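Local atomic coordinates of LPXTG cell wall surface protein (Streptococcus gordonii, PDB entry 4IGB), a protein that probably acts as an adhesin on the streptococcal surface, where it is linked to peptidoglycan, and is represented here by its N-terminal N1 and N2 domains. Residues C[39-44]-C[91-96]; C[68-73]-C[143-148]; C[221-226]-C[262-267]; C[227-232]-C[256-261]. All coordinates share one frame; numbering follows the deposited sequence.

All four contacts lie in the N-terminal domain and fall into two pairs. Contacts 1 and 2, with centres 16 Å apart, interleave along the chain and meet directly: L91 CD2 of contact 1 packs on F73 CD1 of contact 2 at 3.6 Å. Contacts 3 and 4 have centres 15 Å apart and follow one another along the chain, 227-232 continuing 221-226 and 256-261 leading into 262-267; L225 O and L261 CB approach to 3.3 Å where they join. Between the pairs the narrowest gap is that of contacts 2 and 4, about 7 Å between nearest atoms. Contact 4 lies beside the sodium site, with the S259 side chain about 6 Å from the ion.

Contact 1 of 4, residues C[39-44]-C[91-96]; sequences VSVLSK and LSLKFT
The ring of F95 carries V39 over one face: CG2 stands 3.8 Å from the ring centroid and 20° off its normal, a CH-pi contact displaced toward the rim at CE1. The V39 torsion (chi1 73°) sets CG2 anti to the backbone N, and from there it reaches the ring, the two side chains running side by side. Further along this face V41 spreads its methyls over two leucines, CG2 to L93 CD2 at 3.9 Å and CG1 to L91 CD1 at 4.0 Å. The strands are antiparallel, with S40 and K94 exchanging both backbone bonds (S40 N to K94 O, 2.8 Å). At L42 and S43 a classic beta bulge intervenes: both residues face S92, whose O receives two weak bonds, while S92 N gives a sound one to S43 O. L91 and L93 also rest on F140 of strand 136-143. The reverse face holds S40, S43, S92 and K94. Here L42 crosses K94 and presses CD1 to 3.5 Å from its CB, tighter than usual. One water joins S40 OG, 2.6 Å away, to T96 OG1 and, at longer range, to K94 O. K44 carries its amine off to Q50 OE1.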
# COMPACT_ATOMS: atom_id res chain seq x y z
N VAL C 39 2.40 -14.45 -11.22
CA VAL C 39 2.43 -15.09 -9.90
C VAL C 39 3.23 -16.40 -9.92
O VAL C 39 3.28 -17.10 -10.93
CB VAL C 39 1.01 -15.34 -9.34
CG1 VAL C 39 0.32 -16.47 -10.07
CG2 VAL C 39 1.08 -15.66 -7.84
N SER C 40 3.86 -16.71 -8.79
CA SER C 40 4.59 -17.96 -8.60
C SER C 40 4.19 -18.49 -7.24
O SER C 40 4.11 -17.72 -6.30
CB SER C 40 6.10 -17.72 -8.57
OG SER C 40 6.62 -17.36 -9.83
N VAL C 41 3.97 -19.79 -7.14
CA VAL C 41 3.73 -20.41 -5.84
C VAL C 41 5.04 -20.84 -5.20
O VAL C 41 5.60 -21.88 -5.56
CB VAL C 41 2.83 -21.65 -5.95
CG1 VAL C 41 2.73 -22.36 -4.61
CG2 VAL C 41 1.46 -21.28 -6.49
N LEU C 42 5.54 -20.04 -4.26
CA LEU C 42 6.74 -20.38 -3.50
C LEU C 42 6.54 -21.69 -2.76
O LEU C 42 7.42 -22.55 -2.76
CB LEU C 42 7.09 -19.27 -2.51
CG LEU C 42 7.85 -18.07 -3.07
CD1 LEU C 42 7.37 -17.74 -4.45
CD2 LEU C 42 7.70 -16.86 -2.15
N SER C 43 5.39 -21.82 -2.10
CA SER C 43 5.02 -23.08 -1.47
C SER C 43 3.52 -23.14 -1.25
O SER C 43 2.83 -22.12 -1.29
CB SER C 43 5.76 -23.27 -0.14
OG SER C 43 5.41 -22.28 0.82
N LYS C 44 3.02 -24.36 -1.09
CA LYS C 44 1.65 -24.62 -0.69
C LYS C 44 1.63 -25.93 0.07
O LYS C 44 2.38 -26.85 -0.24
CB LYS C 44 0.71 -24.68 -1.90
CG LYS C 44 1.01 -25.79 -2.89
CD LYS C 44 0.00 -25.75 -4.04
CE LYS C 44 0.38 -26.74 -5.13
NZ LYS C 44 -0.34 -26.44 -6.40
N LEU C 91 -0.13 -21.42 1.93
CA LEU C 91 0.13 -20.86 0.61
C LEU C 91 1.01 -19.63 0.67
O LEU C 91 0.74 -18.70 1.43
CB LEU C 91 -1.19 -20.53 -0.10
CG LEU C 91 -1.06 -20.05 -1.55
CD1 LEU C 91 -0.46 -21.13 -2.44
CD2 LEU C 91 -2.41 -19.60 -2.12
N SER C 92 2.06 -19.62 -0.13
CA SER C 92 2.97 -18.50 -0.18
C SER C 92 3.23 -18.15 -1.64
O SER C 92 3.59 -19.01 -2.44
CB SER C 92 4.27 -18.85 0.54
OG SER C 92 5.17 -17.77 0.46
N LEU C 93 3.04 -16.87 -1.97
CA LEU C 93 3.07 -16.42 -3.36
C LEU C 93 4.08 -15.32 -3.58
O LEU C 93 4.43 -14.57 -2.66
CB LEU C 93 1.70 -15.88 -3.78
CG LEU C 93 0.48 -16.79 -3.63
CD1 LEU C 93 -0.78 -16.02 -4.01
CD2 LEU C 93 0.63 -18.04 -4.47
N LYS C 94 4.52 -15.21 -4.82
CA LYS C 94 5.30 -14.07 -5.27
C LYS C 94 4.72 -13.57 -6.57
O LYS C 94 4.29 -14.36 -7.40
CB LYS C 94 6.76 -14.46 -5.50
CG LYS C 94 7.59 -13.39 -6.16
CD LYS C 94 8.96 -13.96 -6.54
CE LYS C 94 9.99 -12.86 -6.72
NZ LYS C 94 11.24 -13.38 -7.33
N PHE C 95 4.70 -12.26 -6.74
CA PHE C 95 4.31 -11.69 -8.01
C PHE C 95 5.52 -10.92 -8.49
O PHE C 95 5.94 -9.97 -7.84
CB PHE C 95 3.15 -10.72 -7.84
CG PHE C 95 1.89 -11.36 -7.36
CD1 PHE C 95 0.89 -11.71 -8.25
CD2 PHE C 95 1.70 -11.61 -6.01
CE1 PHE C 95 -0.29 -12.29 -7.81
CE2 PHE C 95 0.54 -12.20 -5.56
CZ PHE C 95 -0.46 -12.54 -6.46
N THR C 96 6.07 -11.34 -9.62
CA THR C 96 7.30 -10.75 -10.11
C THR C 96 7.04 -9.56 -11.01
O THR C 96 6.22 -9.62 -11.93
CB THR C 96 8.16 -11.78 -10.86
OG1 THR C 96 8.50 -12.84 -9.96
CG2 THR C 96 9.42 -11.12 -11.37
O HOH W 1 6.42 -14.72 -9.83

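Contact 2 of 4, residues C[68-73]-C[143-148]; sequences GEMENF and SELWES
M70 and S143 form the close part of this contact. The methionine leaves the strand with CG anti to the backbone N (chi1 164°), runs straight through SD and then bends at chi3 (-67°), which brings CE back to within 3.5 Å of S143 OG. The same methyl meets L145 CD2 at 3.9 Å, so one methyl touches both the serine and the leucine. S143 CB, for its part, sits 3.4 Å from E69 O. The other branch of L145 reaches in the direction of G68, with CD1 3.8 Å from G68 O; the backbone of G68 has a positive phi (127°), a conformation that suits glycine, and the bare alpha carbon makes room for this methyl.

The polar side is much looser. No direct hydrogen bond joins the two segments. Instead, a water donates to E69 O at 2.6 Å and accepts from E144 N at 3.0 Å, bridging backbone groups that stand too far apart to bond. Within the loop there is a weak bond from L145 N to S143 OG (3.3 Å). E69 and E144 turn their carboxylates elsewhere, to S54 and H52 and to N149 N.

The contact marks the place where strand 136-143 peels away from strand 69-76. Further along, E71 and F73 bond to I142 and F140 as regular partners of an antiparallel sheet, and M70 and N72 bond to L53 and F51 of strand 48-54 along the opposite edge. Y158 of strand 158-159 packs against both M70 and L145, and P56 and Y66 also touch the leucine.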
# COMPACT_ATOMS: atom_id res chain seq x y z
N GLY C 68 -13.29 -14.15 -18.19
CA GLY C 68 -11.95 -13.95 -17.66
C GLY C 68 -11.29 -15.23 -17.18
O GLY C 68 -11.96 -16.14 -16.73
N GLU C 69 -9.97 -15.29 -17.29
CA GLU C 69 -9.19 -16.41 -16.79
C GLU C 69 -8.93 -16.25 -15.30
O GLU C 69 -8.79 -15.12 -14.80
CB GLU C 69 -7.85 -16.50 -17.54
CG GLU C 69 -7.99 -16.61 -19.05
CD GLU C 69 -8.84 -17.81 -19.45
OE1 GLU C 69 -8.62 -18.90 -18.88
OE2 GLU C 69 -9.73 -17.66 -20.32
N MET C 70 -8.84 -17.37 -14.59
CA MET C 70 -8.69 -17.36 -13.14
C MET C 70 -7.79 -18.49 -12.66
O MET C 70 -7.71 -19.54 -13.30
CB MET C 70 -10.06 -17.47 -12.44
CG MET C 70 -9.99 -17.84 -10.97
SD MET C 70 -11.59 -17.91 -10.14
CE MET C 70 -12.09 -16.19 -10.17
N GLU C 71 -7.09 -18.25 -11.55
CA GLU C 71 -6.36 -19.31 -10.86
C GLU C 71 -6.97 -19.45 -9.48
O GLU C 71 -6.98 -18.50 -8.70
CB GLU C 71 -4.87 -18.97 -10.76
CG GLU C 71 -4.03 -20.14 -10.29
CD GLU C 71 -3.85 -21.21 -11.37
OE1 GLU C 71 -4.28 -21.01 -12.52
OE2 GLU C 71 -3.26 -22.26 -11.05
N ASN C 72 -7.49 -20.63 -9.19
CA ASN C 72 -8.31 -20.81 -8.01
C ASN C 72 -7.64 -21.69 -6.99
O ASN C 72 -6.94 -22.64 -7.34
CB ASN C 72 -9.68 -21.38 -8.38
CG ASN C 72 -10.69 -21.21 -7.27
OD1 ASN C 72 -11.47 -22.12 -6.99
ND2 ASN C 72 -10.71 -20.03 -6.65
N PHE C 73 -7.88 -21.39 -5.72
CA PHE C 73 -7.27 -22.12 -4.62
C PHE C 73 -8.34 -22.52 -3.63
O PHE C 73 -9.17 -21.70 -3.24
CB PHE C 73 -6.19 -21.29 -3.94
CG PHE C 73 -5.07 -20.88 -4.85
CD1 PHE C 73 -3.85 -21.55 -4.81
CD2 PHE C 73 -5.24 -19.86 -5.77
CE1 PHE C 73 -2.81 -21.19 -5.67
CE2 PHE C 73 -4.21 -19.50 -6.63
CZ PHE C 73 -2.99 -20.16 -6.57
N SER C 143 -7.61 -13.20 -10.35
CA SER C 143 -8.26 -12.98 -11.64
C SER C 143 -8.59 -11.52 -11.77
O SER C 143 -8.50 -10.77 -10.80
CB SER C 143 -9.57 -13.78 -11.73
OG SER C 143 -10.61 -13.15 -10.97
N GLU C 144 -9.01 -11.12 -12.97
CA GLU C 144 -9.56 -9.79 -13.16
C GLU C 144 -11.04 -9.83 -13.52
O GLU C 144 -11.52 -9.00 -14.30
CB GLU C 144 -8.75 -9.03 -14.21
CG GLU C 144 -7.32 -8.79 -13.75
CD GLU C 144 -6.43 -8.26 -14.85
OE1 GLU C 144 -6.32 -8.92 -15.90
OE2 GLU C 144 -5.85 -7.17 -14.66
N LEU C 145 -11.77 -10.78 -12.95
CA LEU C 145 -13.21 -10.85 -13.17
C LEU C 145 -13.89 -9.57 -12.70
O LEU C 145 -14.83 -9.10 -13.35
CB LEU C 145 -13.81 -12.04 -12.42
CG LEU C 145 -14.03 -13.35 -13.19
CD1 LEU C 145 -12.72 -13.96 -13.66
CD2 LEU C 145 -14.78 -14.33 -12.31
N TRP C 146 -13.43 -9.00 -11.59
CA TRP C 146 -14.12 -7.88 -10.94
C TRP C 146 -13.37 -6.55 -11.04
O TRP C 146 -13.98 -5.50 -11.29
CB TRP C 146 -14.38 -8.20 -9.48
CG TRP C 146 -14.87 -9.58 -9.25
CD1 TRP C 146 -14.22 -10.58 -8.58
CD2 TRP C 146 -16.12 -10.14 -9.68
NE1 TRP C 146 -14.99 -11.72 -8.57
CE2 TRP C 146 -16.16 -11.48 -9.24
CE3 TRP C 146 -17.21 -9.63 -10.40
CZ2 TRP C 146 -17.24 -12.32 -9.50
CZ3 TRP C 146 -18.29 -10.47 -10.66
CH2 TRP C 146 -18.30 -11.80 -10.20
N GLU C 147 -12.06 -6.61 -10.84
CA GLU C 147 -11.19 -5.45 -10.92
C GLU C 147 -9.87 -5.86 -11.56
O GLU C 147 -9.51 -7.04 -11.55
CB GLU C 147 -10.93 -4.86 -9.54
CG GLU C 147 -12.17 -4.62 -8.71
CD GLU C 147 -11.84 -4.18 -7.29
OE1 GLU C 147 -10.68 -3.79 -7.05
OE2 GLU C 147 -12.75 -4.23 -6.43
N SER C 148 -9.14 -4.89 -12.10
CA SER C 148 -7.85 -5.16 -12.72
C SER C 148 -6.79 -5.48 -11.67
O SER C 148 -6.89 -5.06 -10.52
CB SER C 148 -7.41 -3.97 -13.57
OG SER C 148 -7.87 -4.10 -14.90
O HOH W 2 -9.01 -12.62 -15.52

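Contact 3 of 4, residues C[221-226]-C[262-267]; sequences VNLRLM and ALRSNS
Backbone bonds tie N222 and L223 to R264: both give their N-H to R264 O, N222 N at 2.7 Å and L223 N at 3.2 Å, the latter on a lone pair. Two residues facing one make a classic beta bulge. Beyond it the antiparallel pairing is regular, R264 N returning a bond to L223 O, and L225 and A262 exchanging a pair of their own (L225 N to A262 O, 2.9 Å).

Among the side chains, R264 and N222 lie alongside each other, pointing the same way. R264 NH1 gives a 3.0 Å bond to N222 OD1, which approaches at the edge of the guanidinium, close to its plane, with the amide turned 29° against it. N222 has CG anti to its own N (chi1 179°), which carries the amide out over the neighbouring strand. Its ND2 makes a weak bond to N266 OD1, across amide planes nearly at right angles, and a water links the same two atoms; N266 ND2 bonds to N219 O. R264 also forms salt bridges to E289 and D419, which probably offset its charge in this buried setting.

Van der Waals packing completes the contact. L223 lays CD1 over one face of the R264 guanidinium, 3.4 Å above the plane. On the side of R224, L263 CD2 meets R224 CG at 3.6 Å and also reaches V221 CG1 at 4.1 Å.

D419 and N420 lie in the N2 domain, so this end of the strand pair touches the second domain. V221 follows helix 217-220 directly; strand 15-20 flanks 221-227 in parallel, strand 194-195 borders 262-265, and W243 of strand 240-244 packs on L263.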
# COMPACT_ATOMS: atom_id res chain seq x y z
N VAL C 221 0.48 0.63 11.10
CA VAL C 221 -0.17 1.52 10.12
C VAL C 221 0.12 2.99 10.43
O VAL C 221 0.05 3.43 11.57
CB VAL C 221 -1.69 1.27 10.08
CG1 VAL C 221 -2.37 2.24 9.11
CG2 VAL C 221 -1.96 -0.17 9.68
N ASN C 222 0.47 3.75 9.40
CA ASN C 222 0.82 5.14 9.56
C ASN C 222 -0.40 6.04 9.47
O ASN C 222 -0.52 7.01 10.22
CB ASN C 222 1.83 5.55 8.51
CG ASN C 222 2.22 7.01 8.63
OD1 ASN C 222 1.66 7.87 7.96
ND2 ASN C 222 3.18 7.29 9.49
N LEU C 223 -1.29 5.72 8.54
CA LEU C 223 -2.43 6.58 8.27
C LEU C 223 -3.64 5.76 7.81
O LEU C 223 -3.53 4.92 6.92
CB LEU C 223 -2.05 7.62 7.22
CG LEU C 223 -2.97 8.82 6.96
CD1 LEU C 223 -2.23 9.87 6.15
CD2 LEU C 223 -4.22 8.40 6.25
N ARG C 224 -4.77 5.99 8.45
CA ARG C 224 -6.00 5.30 8.09
C ARG C 224 -7.07 6.32 7.65
O ARG C 224 -7.54 7.13 8.46
CB ARG C 224 -6.49 4.46 9.26
CG ARG C 224 -7.70 3.62 8.96
CD ARG C 224 -8.90 4.50 8.92
NE ARG C 224 -9.60 4.51 10.18
CZ ARG C 224 -10.33 5.52 10.64
NH1 ARG C 224 -10.42 6.66 9.98
NH2 ARG C 224 -10.94 5.39 11.81
N LEU C 225 -7.42 6.29 6.37
CA LEU C 225 -8.34 7.26 5.78
C LEU C 225 -9.73 6.65 5.58
O LEU C 225 -9.86 5.58 4.99
CB LEU C 225 -7.81 7.78 4.44
CG LEU C 225 -8.83 8.63 3.65
CD1 LEU C 225 -9.03 9.99 4.31
CD2 LEU C 225 -8.40 8.82 2.20
N MET C 226 -10.75 7.33 6.10
CA MET C 226 -12.15 6.99 5.81
C MET C 226 -12.87 8.19 5.19
O MET C 226 -12.53 9.36 5.46
CB MET C 226 -12.88 6.63 7.08
CG MET C 226 -12.79 5.19 7.51
SD MET C 226 -13.70 5.10 9.03
CE MET C 226 -13.74 3.33 9.36
N ALA C 262 -8.90 3.34 3.24
CA ALA C 262 -7.54 3.26 2.72
C ALA C 262 -6.55 3.26 3.87
O ALA C 262 -6.75 3.96 4.86
CB ALA C 262 -7.26 4.42 1.75
N LEU C 263 -5.50 2.46 3.74
CA LEU C 263 -4.52 2.32 4.82
C LEU C 263 -3.10 2.44 4.29
O LEU C 263 -2.71 1.70 3.39
CB LEU C 263 -4.65 0.95 5.48
CG LEU C 263 -5.98 0.64 6.15
CD1 LEU C 263 -6.43 -0.77 5.75
CD2 LEU C 263 -5.85 0.77 7.65
N ARG C 264 -2.34 3.37 4.84
CA ARG C 264 -0.94 3.48 4.52
C ARG C 264 -0.08 2.84 5.63
O ARG C 264 -0.16 3.23 6.80
CB ARG C 264 -0.55 4.94 4.40
CG ARG C 264 0.95 5.12 4.31
CD ARG C 264 1.35 6.53 4.72
NE ARG C 264 0.83 7.54 3.80
CZ ARG C 264 0.79 8.83 4.11
NH1 ARG C 264 1.21 9.24 5.31
NH2 ARG C 264 0.32 9.70 3.23
N SER C 265 0.73 1.87 5.25
CA SER C 265 1.57 1.17 6.22
C SER C 265 2.77 2.00 6.66
O SER C 265 3.14 2.97 6.01
CB SER C 265 2.04 -0.17 5.66
OG SER C 265 2.99 -0.77 6.52
N ASN C 266 3.37 1.60 7.78
CA ASN C 266 4.56 2.26 8.29
C ASN C 266 5.78 1.73 7.54
O ASN C 266 6.85 2.33 7.57
CB ASN C 266 4.73 1.99 9.78
CG ASN C 266 3.90 2.92 10.64
OD1 ASN C 266 3.69 4.08 10.30
ND2 ASN C 266 3.41 2.40 11.76
N SER C 267 5.59 0.61 6.86
CA SER C 267 6.66 -0.04 6.11
C SER C 267 6.20 -0.52 4.75
O SER C 267 5.18 -0.07 4.22
CB SER C 267 7.21 -1.22 6.91
OG SER C 267 6.26 -2.26 6.99
O HOH W 3 1.92 3.57 13.68
O HOH W 4 3.90 6.15 11.97

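Contact 4 of 4, residues C[227-232]-C[256-261]; sequences NNANVL and NNVSGL
One water is gripped from three directions by N227, N230 and N257: it accepts from N227 N at 2.6 Å and from N230 ND2 at 3.0 Å, and donates to N257 O at 2.7 Å. It thus ties the turn 227-230 to the end of helix 252-257. A direct backbone bond runs from V231 N to V258 O, 2.9 Å long and nearly straight (171°), with the donor in the carbonyl plane. Beside it the valine side chains cross obliquely and are pressed together, V231 CG2 lying 3.5 Å from V258 CG1. N227 rests its CB against N257 OD1 at 3.2 Å; the two amides make their bonds to other residues, N227 ND2 to T22 O, N257 ND2 to D23 OD1 and N257 OD1 to I24 N. L232 closes the far end, CD1 lying 3.8 Å from S259 C.

Two asparagines shape the loop from within. N227 OD1 accepts from A229 N inside a type I turn, while N230, its CG anti to the backbone N (chi1 -167°), brings OD1 to L232 N at 2.8 Å, the donor standing above the amide plane. S259 OG bonds to T249, which with D199 and E255 forms the sodium site; this serine is therefore a second-shell residue. The whole is a pair of successive Asx turns packed on a helix end beside a metal site.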
# COMPACT_ATOMS: atom_id res chain seq x y z
N ASN C 227 -13.88 7.90 4.37
CA ASN C 227 -14.76 8.95 3.89
C ASN C 227 -15.81 9.25 4.97
O ASN C 227 -16.11 8.40 5.81
CB ASN C 227 -15.41 8.56 2.55
CG ASN C 227 -16.41 9.60 2.07
OD1 ASN C 227 -17.58 9.55 2.43
ND2 ASN C 227 -15.94 10.56 1.29
N ASN C 228 -16.34 10.47 4.99
CA ASN C 228 -17.35 10.85 5.98
C ASN C 228 -18.53 9.90 6.04
O ASN C 228 -19.17 9.74 7.09
CB ASN C 228 -17.90 12.25 5.68
CG ASN C 228 -16.90 13.33 5.93
OD1 ASN C 228 -16.84 14.33 5.20
ND2 ASN C 228 -16.10 13.15 6.98
N ALA C 229 -18.83 9.27 4.91
CA ALA C 229 -20.01 8.43 4.81
C ALA C 229 -19.75 7.00 5.29
O ALA C 229 -20.62 6.15 5.22
CB ALA C 229 -20.51 8.44 3.35
N ASN C 230 -18.55 6.74 5.80
CA ASN C 230 -18.22 5.37 6.23
C ASN C 230 -19.17 4.80 7.28
O ASN C 230 -19.46 5.45 8.27
CB ASN C 230 -16.78 5.28 6.73
CG ASN C 230 -16.31 3.86 6.88
OD1 ASN C 230 -16.67 3.17 7.84
ND2 ASN C 230 -15.48 3.41 5.95
N VAL C 231 -19.67 3.58 7.06
CA VAL C 231 -20.58 2.97 8.03
C VAL C 231 -20.02 1.68 8.64
O VAL C 231 -20.76 0.94 9.27
CB VAL C 231 -21.96 2.63 7.41
CG1 VAL C 231 -22.69 3.89 6.98
CG2 VAL C 231 -21.82 1.65 6.23
N LEU C 232 -18.74 1.40 8.44
CA LEU C 232 -18.16 0.19 9.02
C LEU C 232 -18.01 0.36 10.52
O LEU C 232 -17.84 1.47 11.00
CB LEU C 232 -16.81 -0.14 8.39
CG LEU C 232 -16.83 -0.35 6.88
CD1 LEU C 232 -15.41 -0.57 6.36
CD2 LEU C 232 -17.75 -1.50 6.50
N ASN C 256 -16.29 2.04 -1.98
CA ASN C 256 -15.09 2.72 -1.48
C ASN C 256 -15.37 3.60 -0.28
O ASN C 256 -14.70 3.50 0.73
CB ASN C 256 -14.46 3.57 -2.58
CG ASN C 256 -13.64 2.75 -3.57
OD1 ASN C 256 -12.45 2.53 -3.36
ND2 ASN C 256 -14.28 2.30 -4.64
N ASN C 257 -16.37 4.47 -0.41
CA ASN C 257 -16.61 5.52 0.57
C ASN C 257 -17.49 5.11 1.75
O ASN C 257 -17.30 5.59 2.87
CB ASN C 257 -17.21 6.75 -0.11
CG ASN C 257 -16.22 7.43 -1.01
OD1 ASN C 257 -15.12 7.78 -0.58
ND2 ASN C 257 -16.61 7.65 -2.27
N VAL C 258 -18.45 4.22 1.50
CA VAL C 258 -19.36 3.77 2.54
C VAL C 258 -18.86 2.51 3.25
O VAL C 258 -18.95 2.40 4.48
CB VAL C 258 -20.80 3.55 1.98
CG1 VAL C 258 -21.75 3.03 3.05
CG2 VAL C 258 -21.35 4.86 1.38
N SER C 259 -18.33 1.55 2.50
CA SER C 259 -17.94 0.27 3.08
C SER C 259 -16.51 -0.10 2.71
O SER C 259 -16.18 -1.29 2.56
CB SER C 259 -18.90 -0.83 2.64
OG SER C 259 -18.78 -1.06 1.25
N GLY C 260 -15.66 0.91 2.58
CA GLY C 260 -14.26 0.72 2.27
C GLY C 260 -13.41 1.74 3.01
O GLY C 260 -13.93 2.63 3.67
N LEU C 261 -12.10 1.60 2.91
CA LEU C 261 -11.19 2.57 3.49
C LEU C 261 -9.81 2.43 2.89
O LEU C 261 -9.57 1.51 2.10
CB LEU C 261 -11.15 2.49 5.03
CG LEU C 261 -11.05 1.23 5.91
CD1 LEU C 261 -11.28 -0.08 5.20
CD2 LEU C 261 -9.76 1.18 6.70
O HOH W 5 -14.76 5.48 3.85